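Local coordinates for mannitol dehydrogenase (Pseudomonas fluorescens, PDB 1M2W), which probably catalyses the NAD-dependent interconversion of D-mannitol and D-fructose, and is seen here with both cofactor and D-mannitol bound, at residues Ser128-Glu133 against Ser188-Pro193; Met228-Thr233 against Glu293-Leu298. One frame throughout, in Å; residues are numbered along the deposited sequence.

How the contacts relate
Both segments of contact 1 precede those of contact 2 along the chain, and the two centres lie 12 Å apart. Contact 1 sits at the end of two neighbouring parallel strands, 126-129 and 185-188, of the large Rossmann-type sheet. Contact 2 joins strand 227-230, an outer strand of a separate three-stranded sheet, to helix 289-313 of the C-terminal region. They meet where Asn191 OD1 lies 2.7 Å from Lys295 NZ and where Val229 CG2 packs 3.6 Å from Cys189 O. Both touch NAD and D-mannitol: contact 1 handles the nicotinamide ribose, contact 2 the carboxamide and one end of the sugar alcohol, which brings cofactor and substrate together between the domains.

Contact 1. Residues Ser128-Glu133 against Ser188-Pro193; sequences SLTITE and SCDNLP. With NAD (nicotinamide-adenine-dinucleotide), chain C; MTL (D-mannitol), chain D.
Leu129 pairs with Ser188 as the last parallel bridge between strands 126-129 and 185-188, and its O takes the amide of Cys189 (N to O, 2.8 Å). Beyond it both segments leave the sheet as loops. Thr130 lays its methyl CG2 against Cys189 CB at 3.8 Å, while its OG1 turns to His31. At Ile131 the backbone N donates to the syn lone pair of Asp190 OD2 over 2.8 Å, fairly straight at 158°. The Ile131 side chain crosses that carboxylate at about a right angle, with CG2 packing on the adenine. Thr132 N reaches Asp190 OD1 at 2.9 Å from above the carboxylate, 49° out of its plane. OD1 also accepts from the ribose hydroxyl O2D of NAD at 2.8 Å, and OD2 is shared with Tyr136 OH, so both oxygens are gripped twice. An asparagine in place of Asp190 would probably put an NH2 group against the amide of Ile131 or of Thr132, leaving that N-H, and in the second case O2D too, without its acceptor. Glu133 ends the walk: its chain bends at chi2 (86°), bringing OE1 to 3.1 Å from O3D of NAD and OE2 into a weak, long bond with Asn191 ND2. Asn191, centre of an inverse gamma turn, sends its own N to O2D at 3.0 Å. Two carboxylates and the backbone N-H of Asn191 thus hold the nicotinamide ribose at the C-terminal ends of the parallel strands 126-129 and 185-188, where a Rossmann fold binds its dinucleotide.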
loop_
_atom_site.group_PDB
_atom_site.type_symbol
_atom_site.label_atom_id
_atom_site.label_comp_id
_atom_site.label_asym_id
_atom_site.label_seq_id
_atom_site.Cartn_x
_atom_site.Cartn_y
_atom_site.Cartn_z
ATOM N N SER A 128 -14.197 -0.853 -1.567
ATOM C CA SER A 128 -12.843 -0.297 -1.537
ATOM C C SER A 128 -11.800 -1.388 -1.460
ATOM O O SER A 128 -12.103 -2.513 -1.040
ATOM C CB SER A 128 -12.670 0.715 -0.374
ATOM O OG SER A 128 -13.150 0.191 0.836
ATOM N N LEU A 129 -10.569 -1.035 -1.839
ATOM C CA LEU A 129 -9.501 -2.013 -1.938
ATOM C C LEU A 129 -8.152 -1.697 -1.370
ATOM O O LEU A 129 -7.633 -0.620 -1.625
ATOM C CB LEU A 129 -9.226 -2.324 -3.443
ATOM C CG LEU A 129 -10.417 -2.551 -4.394
ATOM C CD1 LEU A 129 -9.935 -2.654 -5.843
ATOM C CD2 LEU A 129 -11.124 -3.884 -4.024
ATOM N N THR A 130 -7.603 -2.608 -0.550
ATOM C CA THR A 130 -6.152 -2.505 -0.277
ATOM C C THR A 130 -5.713 -3.975 -0.538
ATOM O O THR A 130 -5.703 -4.819 0.367
ATOM C CB THR A 130 -5.734 -2.029 1.132
ATOM O OG1 THR A 130 -6.418 -2.751 2.148
ATOM C CG2 THR A 130 -5.994 -0.542 1.250
ATOM N N ILE A 131 -5.413 -4.271 -1.798
ATOM C CA ILE A 131 -5.037 -5.636 -2.183
ATOM C C ILE A 131 -3.551 -5.749 -2.590
ATOM O O ILE A 131 -3.127 -6.752 -3.184
ATOM C CB ILE A 131 -5.954 -6.136 -3.331
ATOM C CG1 ILE A 131 -5.810 -5.211 -4.564
ATOM C CG2 ILE A 131 -7.436 -6.233 -2.822
ATOM C CD1 ILE A 131 -6.521 -5.730 -5.842
ATOM N N THR A 132 -2.782 -4.722 -2.206
ATOM C CA THR A 132 -1.335 -4.551 -2.421
ATOM C C THR A 132 -0.978 -4.086 -3.830
ATOM O O THR A 132 -1.773 -4.188 -4.775
ATOM C CB THR A 132 -0.489 -5.810 -2.101
ATOM O OG1 THR A 132 -0.604 -6.726 -3.191
ATOM C CG2 THR A 132 -0.907 -6.458 -0.743
ATOM N N GLU A 133 0.237 -3.557 -3.966
ATOM C CA GLU A 133 0.690 -3.026 -5.236
ATOM C C GLU A 133 0.658 -4.007 -6.404
ATOM O O GLU A 133 0.484 -3.606 -7.546
ATOM C CB GLU A 133 2.105 -2.466 -5.089
ATOM C CG GLU A 133 2.151 -1.227 -4.140
ATOM C CD GLU A 133 2.287 -1.608 -2.669
ATOM O OE1 GLU A 133 2.287 -2.811 -2.315
ATOM O OE2 GLU A 133 2.396 -0.681 -1.838
ATOM N N SER A 188 -9.990 2.122 -5.215
ATOM C CA SER A 188 -8.656 1.583 -4.915
ATOM C C SER A 188 -7.949 2.472 -3.930
ATOM O O SER A 188 -7.923 3.709 -4.110
ATOM C CB SER A 188 -7.762 1.542 -6.167
ATOM O OG SER A 188 -6.434 1.114 -5.794
ATOM N N CYS A 189 -7.369 1.854 -2.904
ATOM C CA CYS A 189 -6.601 2.616 -1.921
ATOM C C CYS A 189 -5.167 2.049 -1.846
ATOM O O CYS A 189 -4.485 2.154 -0.823
ATOM C CB CYS A 189 -7.258 2.552 -0.550
ATOM S SG CYS A 189 -8.870 3.425 -0.504
ATOM N N ASP A 190 -4.739 1.422 -2.939
ATOM C CA ASP A 190 -3.358 0.936 -3.030
ATOM C C ASP A 190 -2.486 1.984 -3.675
ATOM O O ASP A 190 -2.984 2.866 -4.396
ATOM C CB ASP A 190 -3.286 -0.361 -3.843
ATOM C CG ASP A 190 -3.855 -1.531 -3.066
ATOM O OD1 ASP A 190 -3.275 -1.857 -1.997
ATOM O OD2 ASP A 190 -4.872 -2.113 -3.510
ATOM N N ASN A 191 -1.179 1.876 -3.445
ATOM C CA ASN A 191 -0.212 2.816 -4.032
ATOM C C ASN A 191 0.223 2.522 -5.429
ATOM O O ASN A 191 1.273 1.905 -5.617
ATOM C CB ASN A 191 1.082 2.827 -3.237
ATOM C CG ASN A 191 0.880 3.280 -1.890
ATOM O OD1 ASN A 191 0.435 4.398 -1.696
ATOM N ND2 ASN A 191 1.211 2.431 -0.905
ATOM N N LEU A 192 -0.535 2.940 -6.422
ATOM C CA LEU A 192 -0.106 2.732 -7.799
ATOM C C LEU A 192 -0.427 4.026 -8.498
ATOM O O LEU A 192 -1.390 4.679 -8.143
ATOM C CB LEU A 192 -0.961 1.711 -8.578
ATOM C CG LEU A 192 -1.102 0.271 -8.194
ATOM C CD1 LEU A 192 -1.981 0.221 -6.951
ATOM C CD2 LEU A 192 -1.713 -0.511 -9.391
ATOM N N PRO A 193 0.382 4.404 -9.484
ATOM C CA PRO A 193 0.101 5.627 -10.246
ATOM C C PRO A 193 -1.236 5.295 -10.952
ATOM O O PRO A 193 -1.395 4.154 -11.466
ATOM C CB PRO A 193 1.240 5.675 -11.267
ATOM C CG PRO A 193 2.429 4.961 -10.512
ATOM C CD PRO A 193 1.714 3.831 -9.777
HETATM P PA NAD C . -1.250 -5.675 5.817
HETATM O O1A NAD C . -0.259 -6.691 5.566
HETATM O O2A NAD C . -1.649 -5.166 7.212
HETATM O O5B NAD C . -2.623 -6.111 5.080
HETATM C C5B NAD C . -2.593 -6.396 3.656
HETATM C C4B NAD C . -4.083 -6.772 3.405
HETATM O O4B NAD C . -4.195 -7.081 1.943
HETATM C C3B NAD C . -4.538 -8.100 4.049
HETATM O O3B NAD C . -5.931 -7.923 4.234
HETATM C C2B NAD C . -4.186 -9.140 2.995
HETATM O O2B NAD C . -4.768 -10.443 3.163
HETATM C C1B NAD C . -4.697 -8.415 1.749
HETATM N N9A NAD C . -4.173 -8.959 0.523
HETATM C C8A NAD C . -2.889 -9.293 0.127
HETATM N N7A NAD C . -2.812 -9.746 -1.116
HETATM C C5A NAD C . -4.146 -9.698 -1.545
HETATM C C6A NAD C . -4.695 -10.042 -2.783
HETATM N N6A NAD C . -4.016 -10.491 -3.842
HETATM N N1A NAD C . -6.100 -9.902 -2.933
HETATM C C2A NAD C . -6.906 -9.430 -1.878
HETATM N N3A NAD C . -6.391 -9.063 -0.632
HETATM C C4A NAD C . -4.989 -9.223 -0.526
HETATM O O3 NAD C . -0.817 -4.386 4.984
HETATM P PN NAD C . -1.224 -2.842 4.975
HETATM O O1N NAD C . -0.361 -2.037 5.884
HETATM O O2N NAD C . -2.674 -2.809 5.222
HETATM O O5D NAD C . -0.860 -2.446 3.443
HETATM C C5D NAD C . -1.842 -2.854 2.431
HETATM C C4D NAD C . -1.745 -1.993 1.194
HETATM O O4D NAD C . -2.300 -0.657 1.310
HETATM C C3D NAD C . -0.325 -1.793 0.552
HETATM O O3D NAD C . 0.094 -2.920 -0.180
HETATM C C2D NAD C . -0.450 -0.477 -0.240
HETATM O O2D NAD C . -0.862 -0.557 -1.636
HETATM C C1D NAD C . -1.410 0.318 0.627
HETATM N N1N NAD C . -0.710 1.165 1.630
HETATM C C2N NAD C . -0.022 0.746 2.825
HETATM C C3N NAD C . 0.601 1.776 3.577
HETATM C C7N NAD C . 1.403 1.430 4.832
HETATM O O7N NAD C . 2.115 2.386 5.429
HETATM N N7N NAD C . 1.396 0.173 5.191
HETATM C C4N NAD C . 0.529 3.149 3.137
HETATM C C5N NAD C . -0.179 3.480 1.955
HETATM C C6N NAD C . -0.790 2.512 1.201
HETATM O O1 MTL D . 1.948 6.263 2.922
HETATM C C1 MTL D . 3.247 5.649 3.037
HETATM C C2 MTL D . 3.126 4.230 2.485
HETATM O O2 MTL D . 2.707 4.237 1.091
HETATM C C3 MTL D . 4.440 3.464 2.670
HETATM O O3 MTL D . 4.600 3.210 4.096
HETATM C C4 MTL D . 4.390 2.118 1.904
HETATM O O4 MTL D . 3.568 1.181 2.608
HETATM C C5 MTL D . 5.801 1.538 1.785
HETATM O O5 MTL D . 6.609 2.381 0.965
HETATM C C6 MTL D . 5.771 0.085 1.177
HETATM O O6 MTL D . 7.112 -0.287 0.867
#

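Contact 2. Residues Met228-Thr233 against Glu293-Leu298; sequences MVDRIT and EMKIGL. With MTL (D-mannitol), chain D; NAD (nicotinamide-adenine-dinucleotide), chain C.
The substrate pocket between the two domains is walled here by strand 228-230 and helix 293-298, whose axes approach to 8.8 Å at 50°, with Met228 and Lys295 facing each other. Met228, modelled as selenomethionine, brings CG to 3.8 Å from Lys295 CB and rests its SE on the first carbons of the lysine. Its bent chain also carries CE to 3.8 Å from CE of Met294, another selenomethionine, which packs in turn against Leu351 and Tyr354 of helix 351-362. Lys295 leaves the helix with CG anti to its backbone N, then kinks at chi2 (-97°) and runs extended past the strand. Its NZ donates to Val229 O at 3.0 Å, almost in line with the carbonyl (166°), to Asn300 OD1, and to hydroxyl O2 of D-mannitol at 2.8 Å, so the oxygens of Val229 and Asn300 help aim the amine at the substrate. Asp230 crosses the end of the lysine chain at a slant, its OD1 near CE; that oxygen takes the mannitol hydroxyl O1 at 2.6 Å and is salt-bridged to Arg361. The next backbone amide, Arg231 N, donates to the same O1 at 2.9 Å. Two residues on, Thr233 N reaches the carboxamide O7N of NAD at 3.0 Å, helping fix the turn of the nicotinamide. This is the cleft between Rossmann and C-terminal domains, where the polyol lies beside the nicotinamide.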
loop_
_atom_site.group_PDB
_atom_site.type_symbol
_atom_site.label_atom_id
_atom_site.label_comp_id
_atom_site.label_asym_id
_atom_site.label_seq_id
_atom_site.Cartn_x
_atom_site.Cartn_y
_atom_site.Cartn_z
HETATM N N MSE A 228 -4.507 9.432 -4.222
HETATM C CA MSE A 228 -3.162 9.353 -3.626
HETATM C C MSE A 228 -3.519 9.145 -2.154
HETATM O O MSE A 228 -4.413 9.856 -1.596
HETATM C CB MSE A 228 -2.366 10.666 -3.784
HETATM C CG MSE A 228 -0.969 10.617 -3.202
HETATM SE SE MSE A 228 -0.937 11.127 -1.340
HETATM C CE MSE A 228 -0.624 13.073 -1.671
ATOM N N VAL A 229 -2.878 8.169 -1.512
ATOM C CA VAL A 229 -3.171 7.844 -0.127
ATOM C C VAL A 229 -1.854 7.819 0.646
ATOM O O VAL A 229 -0.866 7.354 0.120
ATOM C CB VAL A 229 -3.844 6.451 -0.035
ATOM C CG1 VAL A 229 -5.232 6.532 -0.731
ATOM C CG2 VAL A 229 -2.968 5.390 -0.727
ATOM N N ASP A 230 -1.848 8.301 1.887
ATOM C CA ASP A 230 -0.578 8.356 2.624
ATOM C C ASP A 230 -0.736 8.280 4.151
ATOM O O ASP A 230 -1.454 9.092 4.739
ATOM C CB ASP A 230 0.131 9.703 2.283
ATOM C CG ASP A 230 1.580 9.812 2.829
ATOM O OD1 ASP A 230 2.111 8.823 3.380
ATOM O OD2 ASP A 230 2.188 10.904 2.697
ATOM N N ARG A 231 -0.110 7.262 4.760
ATOM C CA ARG A 231 -0.010 7.167 6.207
ATOM C C ARG A 231 0.916 5.985 6.514
ATOM O O ARG A 231 0.605 4.849 6.143
ATOM C CB ARG A 231 -1.347 6.929 6.908
ATOM C CG ARG A 231 -1.176 7.132 8.442
ATOM C CD ARG A 231 -2.474 7.241 9.197
ATOM N NE ARG A 231 -2.316 8.153 10.343
ATOM C CZ ARG A 231 -3.313 8.581 11.108
ATOM N NH1 ARG A 231 -4.556 8.179 10.893
ATOM N NH2 ARG A 231 -3.076 9.474 12.076
ATOM N N ILE A 232 2.070 6.251 7.150
ATOM C CA ILE A 232 2.991 5.167 7.469
ATOM C C ILE A 232 2.375 4.325 8.584
ATOM O O ILE A 232 1.999 4.832 9.648
ATOM C CB ILE A 232 4.349 5.730 7.851
ATOM C CG1 ILE A 232 4.961 6.431 6.609
ATOM C CG2 ILE A 232 5.273 4.614 8.381
ATOM C CD1 ILE A 232 6.195 7.286 6.967
ATOM N N THR A 233 2.271 3.029 8.319
ATOM C CA THR A 233 1.642 2.074 9.245
ATOM C C THR A 233 2.507 0.806 9.330
ATOM O O THR A 233 2.499 -0.022 8.419
ATOM C CB THR A 233 0.217 1.697 8.675
ATOM O OG1 THR A 233 -0.521 2.914 8.436
ATOM C CG2 THR A 233 -0.583 0.840 9.684
ATOM N N GLU A 293 2.244 11.374 -8.402
ATOM C CA GLU A 293 3.630 11.296 -8.864
ATOM C C GLU A 293 4.564 11.826 -7.795
ATOM O O GLU A 293 5.674 11.308 -7.636
ATOM C CB GLU A 293 3.822 12.093 -10.152
ATOM C CG GLU A 293 2.949 11.529 -11.253
ATOM C CD GLU A 293 3.377 11.956 -12.630
ATOM O OE1 GLU A 293 4.019 13.037 -12.802
ATOM O OE2 GLU A 293 3.042 11.198 -13.566
HETATM N N MSE A 294 4.096 12.844 -7.072
HETATM C CA MSE A 294 4.893 13.454 -5.995
HETATM C C MSE A 294 5.099 12.455 -4.853
HETATM O O MSE A 294 6.234 12.144 -4.439
HETATM C CB MSE A 294 4.150 14.674 -5.427
HETATM C CG MSE A 294 4.872 15.325 -4.212
HETATM SE SE MSE A 294 3.724 16.519 -3.260
HETATM C CE MSE A 294 2.416 15.203 -2.568
ATOM N N LYS A 295 3.994 11.960 -4.313
ATOM C CA LYS A 295 4.094 11.056 -3.168
ATOM C C LYS A 295 4.705 9.696 -3.484
ATOM O O LYS A 295 5.571 9.186 -2.753
ATOM C CB LYS A 295 2.714 10.938 -2.477
ATOM C CG LYS A 295 2.728 10.156 -1.135
ATOM C CD LYS A 295 2.294 8.692 -1.432
ATOM C CE LYS A 295 2.517 7.768 -0.208
ATOM N NZ LYS A 295 1.895 6.380 -0.541
ATOM N N ILE A 296 4.294 9.072 -4.573
ATOM C CA ILE A 296 4.902 7.796 -4.866
ATOM C C ILE A 296 6.361 7.913 -5.288
ATOM O O ILE A 296 7.202 7.127 -4.847
ATOM C CB ILE A 296 4.087 7.022 -5.959
ATOM C CG1 ILE A 296 2.687 6.702 -5.387
ATOM C CG2 ILE A 296 4.905 5.763 -6.406
ATOM C CD1 ILE A 296 1.721 5.966 -6.367
ATOM N N GLY A 297 6.678 8.910 -6.121
ATOM C CA GLY A 297 8.046 9.056 -6.568
ATOM C C GLY A 297 9.006 9.448 -5.441
ATOM O O GLY A 297 10.113 8.926 -5.377
ATOM N N LEU A 298 8.581 10.356 -4.570
ATOM C CA LEU A 298 9.472 10.794 -3.483
ATOM C C LEU A 298 9.381 9.942 -2.240
ATOM O O LEU A 298 10.418 9.554 -1.699
ATOM C CB LEU A 298 9.170 12.239 -3.084
ATOM C CG LEU A 298 9.459 13.282 -4.174
ATOM C CD1 LEU A 298 8.770 14.583 -3.741
ATOM C CD2 LEU A 298 10.976 13.516 -4.392
HETATM O O1 MTL D . 1.948 6.263 2.922
HETATM C C1 MTL D . 3.247 5.649 3.037
HETATM C C2 MTL D . 3.126 4.230 2.485
HETATM O O2 MTL D . 2.707 4.237 1.091
HETATM C C3 MTL D . 4.440 3.464 2.670
HETATM O O3 MTL D . 4.600 3.210 4.096
HETATM C C4 MTL D . 4.390 2.118 1.904
HETATM O O4 MTL D . 3.568 1.181 2.608
HETATM C C5 MTL D . 5.801 1.538 1.785
HETATM O O5 MTL D . 6.609 2.381 0.965
HETATM C C6 MTL D . 5.771 0.085 1.177
HETATM O O6 MTL D . 7.112 -0.287 0.867
HETATM P PA NAD C . -1.250 -5.675 5.817
HETATM O O1A NAD C . -0.259 -6.691 5.566
HETATM O O2A NAD C . -1.649 -5.166 7.212
HETATM O O5B NAD C . -2.623 -6.111 5.080
HETATM C C5B NAD C . -2.593 -6.396 3.656
HETATM C C4B NAD C . -4.083 -6.772 3.405
HETATM O O4B NAD C . -4.195 -7.081 1.943
HETATM C C3B NAD C . -4.538 -8.100 4.049
HETATM O O3B NAD C . -5.931 -7.923 4.234
HETATM C C2B NAD C . -4.186 -9.140 2.995
HETATM O O2B NAD C . -4.768 -10.443 3.163
HETATM C C1B NAD C . -4.697 -8.415 1.749
HETATM N N9A NAD C . -4.173 -8.959 0.523
HETATM C C8A NAD C . -2.889 -9.293 0.127
HETATM N N7A NAD C . -2.812 -9.746 -1.116
HETATM C C5A NAD C . -4.146 -9.698 -1.545
HETATM C C6A NAD C . -4.695 -10.042 -2.783
HETATM N N6A NAD C . -4.016 -10.491 -3.842
HETATM N N1A NAD C . -6.100 -9.902 -2.933
HETATM C C2A NAD C . -6.906 -9.430 -1.878
HETATM N N3A NAD C . -6.391 -9.063 -0.632
HETATM C C4A NAD C . -4.989 -9.223 -0.526
HETATM O O3 NAD C . -0.817 -4.386 4.984
HETATM P PN NAD C . -1.224 -2.842 4.975
HETATM O O1N NAD C . -0.361 -2.037 5.884
HETATM O O2N NAD C . -2.674 -2.809 5.222
HETATM O O5D NAD C . -0.860 -2.446 3.443
HETATM C C5D NAD C . -1.842 -2.854 2.431
HETATM C C4D NAD C . -1.745 -1.993 1.194
HETATM O O4D NAD C . -2.300 -0.657 1.310
HETATM C C3D NAD C . -0.325 -1.793 0.552
HETATM O O3D NAD C . 0.094 -2.920 -0.180
HETATM C C2D NAD C . -0.450 -0.477 -0.240
HETATM O O2D NAD C . -0.862 -0.557 -1.636
HETATM C C1D NAD C . -1.410 0.318 0.627
HETATM N N1N NAD C . -0.710 1.165 1.630
HETATM C C2N NAD C . -0.022 0.746 2.825
HETATM C C3N NAD C . 0.601 1.776 3.577
HETATM C C7N NAD C . 1.403 1.430 4.832
HETATM O O7N NAD C . 2.115 2.386 5.429
HETATM N N7N NAD C . 1.396 0.173 5.191
HETATM C C4N NAD C . 0.529 3.149 3.137
HETATM C C5N NAD C . -0.179 3.480 1.955
HETATM C C6N NAD C . -0.790 2.512 1.201
#